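PDB 4Q6J: Lmo0131 protein from Listeria monocytogenes, which is of unknown function but adopts a TIM-barrel EAL fold and may hydrolyse cyclic diguanylate as a phosphodiesterase. Local coordinates for residues D58-L62 against L63-R67; D13-R17 against N18-L22; V199-C202 against H203-G207. One frame throughout, in Å; residues are numbered along the deposited sequence.

Contact 1: residues D58-L62 against L63-R67; sequences DDIVL and LNATR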
loop_
_atom_site.group_PDB
_atom_site.type_symbol
_atom_site.label_atom_id
_atom_site.label_comp_id
_atom_site.label_asym_id
_atom_site.label_seq_id
_atom_site.Cartn_x
_atom_site.Cartn_y
_atom_site.Cartn_z
ATOM N N ASP B 58 15.001 4.921 -6.465
ATOM C CA ASP B 58 15.076 5.243 -5.062
ATOM C C ASP B 58 15.911 6.483 -4.921
ATOM O O ASP B 58 15.576 7.397 -4.195
ATOM C CB ASP B 58 15.727 4.097 -4.285
ATOM C CG ASP B 58 14.730 3.278 -3.499
ATOM O OD1 ASP B 58 14.620 2.067 -3.758
ATOM O OD2 ASP B 58 14.057 3.839 -2.618
ATOM N N ASP B 59 16.997 6.518 -5.665
ATOM C CA ASP B 59 17.930 7.611 -5.584
ATOM C C ASP B 59 17.309 8.951 -6.009
ATOM O O ASP B 59 17.555 9.962 -5.384
ATOM C CB ASP B 59 19.168 7.253 -6.380
ATOM C CG ASP B 59 19.669 5.867 -6.054
ATOM O OD1 ASP B 59 19.332 4.913 -6.777
ATOM O OD2 ASP B 59 20.390 5.748 -5.063
ATOM N N ILE B 60 16.483 8.938 -7.050
ATOM C CA ILE B 60 15.888 10.172 -7.565
ATOM C C ILE B 60 15.005 10.887 -6.537
ATOM O O ILE B 60 15.121 12.074 -6.335
ATOM C CB ILE B 60 15.024 9.852 -8.815
ATOM C CG1 ILE B 60 15.880 9.293 -9.956
ATOM C CG2 ILE B 60 14.215 11.053 -9.271
ATOM C CD1 ILE B 60 16.484 10.350 -10.851
ATOM N N VAL B 61 14.145 10.127 -5.880
ATOM C CA VAL B 61 13.334 10.583 -4.770
ATOM C C VAL B 61 14.209 11.130 -3.639
ATOM O O VAL B 61 14.063 12.274 -3.231
ATOM C CB VAL B 61 12.473 9.424 -4.265
ATOM C CG1 VAL B 61 11.967 9.694 -2.867
ATOM C CG2 VAL B 61 11.337 9.137 -5.251
ATOM N N LEU B 62 15.141 10.322 -3.157
ATOM C CA LEU B 62 16.070 10.757 -2.104
ATOM C C LEU B 62 16.944 11.971 -2.475
ATOM O O LEU B 62 17.424 12.711 -1.613
ATOM C CB LEU B 62 16.945 9.580 -1.684
ATOM C CG LEU B 62 16.058 8.439 -1.175
ATOM C CD1 LEU B 62 16.648 7.073 -1.486
ATOM C CD2 LEU B 62 15.734 8.617 0.326
ATOM N N LEU B 63 17.154 12.161 -3.766
ATOM C CA LEU B 63 17.887 13.318 -4.235
ATOM C C LEU B 63 16.908 14.408 -4.692
ATOM O O LEU B 63 17.328 15.428 -5.227
ATOM C CB LEU B 63 18.868 12.933 -5.358
ATOM C CG LEU B 63 20.271 12.415 -5.019
ATOM C CD1 LEU B 63 21.173 12.416 -6.244
ATOM C CD2 LEU B 63 20.903 13.239 -3.904
ATOM N N ASN B 64 15.620 14.189 -4.420
ATOM C CA ASN B 64 14.518 15.046 -4.891
ATOM C C ASN B 64 14.696 15.549 -6.339
ATOM O O ASN B 64 14.515 16.733 -6.632
ATOM C CB ASN B 64 14.195 16.184 -3.893
ATOM C CG ASN B 64 13.525 15.678 -2.590
ATOM O OD1 ASN B 64 12.290 15.667 -2.456
ATOM N ND2 ASN B 64 14.347 15.279 -1.622
ATOM N N ALA B 65 15.050 14.619 -7.225
ATOM C CA ALA B 65 15.346 14.912 -8.638
ATOM C C ALA B 65 14.201 14.582 -9.620
ATOM O O ALA B 65 14.356 14.697 -10.838
ATOM C CB ALA B 65 16.635 14.189 -9.068
ATOM N N THR B 66 13.050 14.223 -9.071
ATOM C CA THR B 66 11.919 13.791 -9.875
ATOM C C THR B 66 11.503 14.885 -10.853
ATOM O O THR B 66 11.078 14.587 -11.940
ATOM C CB THR B 66 10.675 13.341 -9.055
ATOM O OG1 THR B 66 10.352 14.307 -8.068
ATOM C CG2 THR B 66 10.895 11.996 -8.394
ATOM N N ARG B 67 11.612 16.144 -10.455
ATOM C CA ARG B 67 11.185 17.208 -11.330
ATOM C C ARG B 67 12.088 17.343 -12.551
ATOM O O ARG B 67 11.583 17.456 -13.673
ATOM C CB ARG B 67 11.047 18.524 -10.594
ATOM C CG ARG B 67 10.538 19.630 -11.504
ATOM C CD ARG B 67 9.294 19.261 -12.286
ATOM N NE ARG B 67 9.006 20.321 -13.241
ATOM C CZ ARG B 67 8.253 21.390 -12.986
ATOM N NH1 ARG B 67 7.651 21.545 -11.813
ATOM N NH2 ARG B 67 8.082 22.311 -13.918
#

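Contact 2: residues D13-R17 against N18-L22; sequences DAIRR and NSYLL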
loop_
_atom_site.group_PDB
_atom_site.type_symbol
_atom_site.label_atom_id
_atom_site.label_comp_id
_atom_site.label_asym_id
_atom_site.label_seq_id
_atom_site.Cartn_x
_atom_site.Cartn_y
_atom_site.Cartn_z
ATOM N N ASP B 13 25.869 10.627 -8.757
ATOM C CA ASP B 13 26.547 11.657 -9.532
ATOM C C ASP B 13 25.953 11.789 -10.932
ATOM O O ASP B 13 25.932 12.880 -11.495
ATOM C CB ASP B 13 28.049 11.423 -9.591
ATOM C CG ASP B 13 28.822 12.716 -9.802
ATOM O OD1 ASP B 13 28.205 13.804 -9.711
ATOM O OD2 ASP B 13 30.046 12.645 -10.041
ATOM N N ALA B 14 25.452 10.692 -11.492
ATOM C CA ALA B 14 24.807 10.770 -12.800
ATOM C C ALA B 14 23.488 11.555 -12.712
ATOM O O ALA B 14 23.174 12.373 -13.539
ATOM C CB ALA B 14 24.588 9.397 -13.356
ATOM N N ILE B 15 22.719 11.301 -11.677
ATOM C CA ILE B 15 21.508 12.054 -11.421
ATOM C C ILE B 15 21.772 13.570 -11.233
ATOM O O ILE B 15 20.976 14.414 -11.644
ATOM C CB ILE B 15 20.843 11.488 -10.184
ATOM C CG1 ILE B 15 20.159 10.179 -10.513
ATOM C CG2 ILE B 15 19.848 12.428 -9.650
ATOM C CD1 ILE B 15 19.803 9.434 -9.310
ATOM N N ARG B 16 22.895 13.914 -10.615
ATOM C CA ARG B 16 23.293 15.321 -10.452
ATOM C C ARG B 16 23.747 15.979 -11.758
ATOM O O ARG B 16 23.494 17.162 -11.985
ATOM C CB ARG B 16 24.383 15.458 -9.389
ATOM C CG ARG B 16 23.868 15.168 -7.997
ATOM C CD ARG B 16 24.539 16.023 -6.945
ATOM N NE ARG B 16 24.116 15.650 -5.600
ATOM C CZ ARG B 16 24.665 14.664 -4.909
ATOM N NH1 ARG B 16 25.642 13.950 -5.448
ATOM N NH2 ARG B 16 24.242 14.388 -3.690
ATOM N N ARG B 17 24.418 15.207 -12.610
ATOM C CA ARG B 17 24.734 15.656 -13.957
ATOM C C ARG B 17 23.484 15.763 -14.853
ATOM O O ARG B 17 23.595 16.181 -16.001
ATOM C CB ARG B 17 25.745 14.720 -14.621
ATOM C CG ARG B 17 27.054 14.535 -13.866
ATOM C CD ARG B 17 27.780 13.261 -14.342
ATOM N NE ARG B 17 28.807 12.754 -13.419
ATOM C CZ ARG B 17 28.969 11.465 -13.107
ATOM N NH1 ARG B 17 28.165 10.544 -13.634
ATOM N NH2 ARG B 17 29.932 11.093 -12.268
ATOM N N ASN B 18 22.308 15.403 -14.332
ATOM C CA ASN B 18 21.084 15.295 -15.140
ATOM C C ASN B 18 21.353 14.473 -16.380
ATOM O O ASN B 18 20.975 14.821 -17.506
ATOM C CB ASN B 18 20.512 16.661 -15.518
ATOM C CG ASN B 18 19.407 17.102 -14.579
ATOM O OD1 ASN B 18 18.549 16.303 -14.198
ATOM N ND2 ASN B 18 19.430 18.372 -14.187
ATOM N N SER B 19 22.027 13.369 -16.146
ATOM C CA SER B 19 22.525 12.534 -17.194
ATOM C C SER B 19 21.481 11.458 -17.617
ATOM O O SER B 19 21.674 10.277 -17.357
ATOM C CB SER B 19 23.831 11.922 -16.674
ATOM O OG SER B 19 24.533 11.266 -17.681
ATOM N N TYR B 20 20.386 11.874 -18.265
ATOM C CA TYR B 20 19.320 10.945 -18.674
ATOM C C TYR B 20 19.356 10.700 -20.168
ATOM O O TYR B 20 19.879 11.521 -20.905
ATOM C CB TYR B 20 17.942 11.497 -18.308
ATOM C CG TYR B 20 17.749 11.809 -16.839
ATOM C CD1 TYR B 20 17.525 10.801 -15.919
ATOM C CD2 TYR B 20 17.771 13.112 -16.379
ATOM C CE1 TYR B 20 17.350 11.076 -14.578
ATOM C CE2 TYR B 20 17.595 13.399 -15.047
ATOM C CZ TYR B 20 17.379 12.379 -14.149
ATOM O OH TYR B 20 17.204 12.676 -12.820
ATOM N N LEU B 21 18.810 9.573 -20.607
ATOM C CA LEU B 21 18.580 9.329 -22.029
ATOM C C LEU B 21 17.134 8.961 -22.201
ATOM O O LEU B 21 16.587 8.301 -21.360
ATOM C CB LEU B 21 19.414 8.149 -22.537
ATOM C CG LEU B 21 20.940 8.228 -22.526
ATOM C CD1 LEU B 21 21.516 6.894 -22.917
ATOM C CD2 LEU B 21 21.399 9.301 -23.461
ATOM N N LEU B 22 16.495 9.360 -23.293
ATOM C CA LEU B 22 15.154 8.862 -23.530
ATOM C C LEU B 22 15.265 7.759 -24.590
ATOM O O LEU B 22 15.786 7.987 -25.679
ATOM C CB LEU B 22 14.215 9.976 -23.978
ATOM C CG LEU B 22 12.729 9.663 -23.836
ATOM C CD1 LEU B 22 12.395 9.500 -22.376
ATOM C CD2 LEU B 22 11.839 10.713 -24.487
HETATM O O HOH W 1 18.398 15.199 -11.968
#

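Contact 3: residues V199-C202 against H203-G207; sequences VNLC and HDLGG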
loop_
_atom_site.group_PDB
_atom_site.type_symbol
_atom_site.label_atom_id
_atom_site.label_comp_id
_atom_site.label_asym_id
_atom_site.label_seq_id
_atom_site.Cartn_x
_atom_site.Cartn_y
_atom_site.Cartn_z
ATOM N N VAL B 199 -11.174 -5.229 -24.020
ATOM C CA VAL B 199 -11.045 -4.576 -25.311
ATOM C C VAL B 199 -12.359 -3.968 -25.818
ATOM O O VAL B 199 -12.387 -2.820 -26.216
ATOM C CB VAL B 199 -10.460 -5.534 -26.363
ATOM C CG1 VAL B 199 -10.521 -4.912 -27.750
ATOM C CG2 VAL B 199 -9.051 -5.913 -25.987
ATOM N N ASN B 200 -13.437 -4.745 -25.787
ATOM C CA ASN B 200 -14.741 -4.249 -26.242
ATOM C C ASN B 200 -15.274 -3.111 -25.363
ATOM O O ASN B 200 -15.964 -2.219 -25.841
ATOM C CB ASN B 200 -15.763 -5.384 -26.340
ATOM C CG ASN B 200 -17.089 -4.933 -26.946
ATOM O OD1 ASN B 200 -18.083 -4.777 -26.236
ATOM N ND2 ASN B 200 -17.107 -4.722 -28.263
ATOM N N LEU B 201 -14.933 -3.145 -24.078
ATOM C CA LEU B 201 -15.280 -2.068 -23.174
ATOM C C LEU B 201 -14.562 -0.774 -23.593
ATOM O O LEU B 201 -15.176 0.281 -23.719
ATOM C CB LEU B 201 -14.924 -2.445 -21.749
ATOM C CG LEU B 201 -15.082 -1.310 -20.714
ATOM C CD1 LEU B 201 -16.504 -0.687 -20.687
ATOM C CD2 LEU B 201 -14.635 -1.794 -19.338
ATOM N N CYS B 202 -13.251 -0.856 -23.793
ATOM C CA CYS B 202 -12.476 0.288 -24.272
ATOM C C CYS B 202 -13.014 0.878 -25.567
ATOM O O CYS B 202 -13.097 2.096 -25.716
ATOM C CB CYS B 202 -11.041 -0.121 -24.444
ATOM S SG CYS B 202 -10.315 -0.378 -22.847
ATOM N N HIS B 203 -13.386 0.003 -26.490
ATOM C CA HIS B 203 -13.972 0.427 -27.751
ATOM C C HIS B 203 -15.349 1.053 -27.554
ATOM O O HIS B 203 -15.681 2.079 -28.169
ATOM C CB HIS B 203 -14.065 -0.752 -28.694
ATOM C CG HIS B 203 -12.729 -1.251 -29.149
ATOM N ND1 HIS B 203 -12.562 -2.459 -29.772
ATOM C CD2 HIS B 203 -11.504 -0.685 -29.079
ATOM C CE1 HIS B 203 -11.286 -2.623 -30.075
ATOM N NE2 HIS B 203 -10.626 -1.562 -29.664
ATOM N N ASP B 204 -16.149 0.442 -26.692
ATOM C CA ASP B 204 -17.451 1.015 -26.340
ATOM C C ASP B 204 -17.308 2.334 -25.581
ATOM O O ASP B 204 -18.187 3.169 -25.645
ATOM C CB ASP B 204 -18.276 0.021 -25.539
ATOM C CG ASP B 204 -18.706 -1.168 -26.373
ATOM O OD1 ASP B 204 -18.502 -1.176 -27.598
ATOM O OD2 ASP B 204 -19.257 -2.107 -25.798
ATOM N N LEU B 205 -16.195 2.540 -24.891
ATOM C CA LEU B 205 -15.897 3.858 -24.372
ATOM C C LEU B 205 -15.292 4.798 -25.432
ATOM O O LEU B 205 -15.036 5.961 -25.144
ATOM C CB LEU B 205 -14.956 3.748 -23.192
ATOM C CG LEU B 205 -15.640 3.075 -22.022
ATOM C CD1 LEU B 205 -14.608 2.810 -20.951
ATOM C CD2 LEU B 205 -16.822 3.924 -21.520
ATOM N N GLY B 206 -15.035 4.275 -26.624
ATOM C CA GLY B 206 -14.471 5.070 -27.691
ATOM C C GLY B 206 -12.969 5.273 -27.557
ATOM O O GLY B 206 -12.428 6.291 -28.001
ATOM N N GLY B 207 -12.288 4.310 -26.948
ATOM C CA GLY B 207 -10.845 4.365 -26.855
ATOM C C GLY B 207 -10.223 3.210 -27.616
ATOM O O GLY B 207 -10.917 2.501 -28.373
#

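Contact 1: residues D58-L62 against L63-R67
D59 accepts the amide of L63 in the last regular turn of helix 53-62, with its O 2.8 Å from L63 N. L63 CB rests on the same oxygen, and the D59 side chain reaches I11 and I15 of helix 8-16. I60 takes part twice, through its O and its CG2. The O takes A65 N at 2.7 Å through an almost straight bond (176° at the hydrogen), and L63 N adds a second, weak bond. A chi1 of -63° puts CG1 beside the backbone N and leaves CG2 anti to it, and this methyl reaches the residues that follow the turn, 3.6 Å from T66 CG2. It also meets A65 CB, at 4.0 Å from I60 CG2. V61 O receives N64 N at 2.7 Å, but the donor stands 64° out of the carbonyl plane. E134 of the second subunit packs on V61, N64 and T66, and N64 OD1 accepts A136 N of that subunit, with a weak bond from its L135 N. L62 packs on S180 of the third subunit. The paired bonds A65 N to I60 O and N64 N to V61 O, together with the positive phi of N64 and the apolar touch of I60 on A65, make a Schellman motif. It ends helix 53-62 and hands the chain to A65, the N-cap of helix 66-83.

Contact 2: residues D13-R17 against N18-L22
I15 O, N18 OD1 and Y20 OH all hold one water, which thereby ties the last turn of helix 8-16 to the chain that leaves it. The water donates to I15 O at 2.7 Å and to N18 OD1 at 2.5 Å, and it accepts the hydroxyl of Y20, OH to water 2.9 Å. This uses both protons of the water and fixes the direction of the tyrosine O-H. I15 O has a second partner in N18 N, a weak bond of 3.2 Å. The firmer backbone link is S19 N to A14 O, 3.0 Å. These two bonds and the positive phi of N18 form a Schellman motif that closes the helix. S19 CB rests 3.2 Å from A14 O, with R17 CB also near it. One turn of helix is bridged by charge: R17 NH2 and D13 OD2 form a salt bridge at 2.7 Å whose hydrogen bond is weak (119° at the hydrogen), and D13 CB lies over one face of the guanidinium. S19 is then the centre of an inverse gamma turn, with a weak bond from Y20 N to N18 O. Its OG, anti to the backbone N (chi1 -170°), is hydrogen-bonded to K45 O. The Y20 side chain runs back toward the helix and crosses that of I15 at a slant, bringing OH to 4.1 Å from I15 CG2. Strand 35-45 lies beside this junction, its L44 against A14, I15 and Y20, while backbone bonds pair S19 with K45 and L21 with R43. Helix 53-62 puts I60 against both I15 and Y20, and helix 66-83 adds M69 and F72 to the tyrosine, the F72 ring inclined to it by about 45°.

Contact 3: residues V199-C202 against H203-G207
V199, N200 and L201 each give their O to the amide four residues on: V199 O to H203 N at 3.0 Å, N200 O to D204 N at 2.8 Å and L201 O to L205 N at 2.7 Å. The pattern then changes, and C202 O skips to G207 N, 2.7 Å and 161° at the hydrogen, while G206 N turns back to H203 O. With G206 at positive phi this is a Schellman motif. It releases the chain from helix 189-204 into strand 208-211, completing the beta-alpha-beta unit that starts at strand 174-177. In the apolar contact, L201 and L205 run alongside each other with their CD1 atoms 4.0 Å apart, and I193 of the fourth subunit packs on both. The imidazole of H203 has mixed surroundings. V199 lies beside it and sets CG1 3.4 Å from H203 CE1, V199 O sits over one face, 3.3 Å from H203 CG and offset toward the rim, and G207 O lies at the edge in the ring plane. The chi1 of -68° turns the H203 ring back over that V199 carbonyl, while NE2 is hydrogen-bonded to D229 OD2.

All three contacts are Schellman endings of helices, yet only contacts 1 and 2 meet. Their centres are about 11 Å apart, and I60 CD1 of contact 1 touches both Y20 OH, at 3.1 Å, and I15 CG1. L63 adds CD1 at 3.7 Å from I15 CG2. The ends of helices 8-16 and 53-62 thus pack together, with the first residue of strand 20-29 included. Contact 3 lies on the opposite side of the chain's centre, its centre about 37 Å from that of contact 1 (nearest atoms about 28 Å) and about 39 Å from that of contact 2 (about 24 Å). It borders the fourth subunit, whereas contact 1 meets the second and third and contact 2 the third.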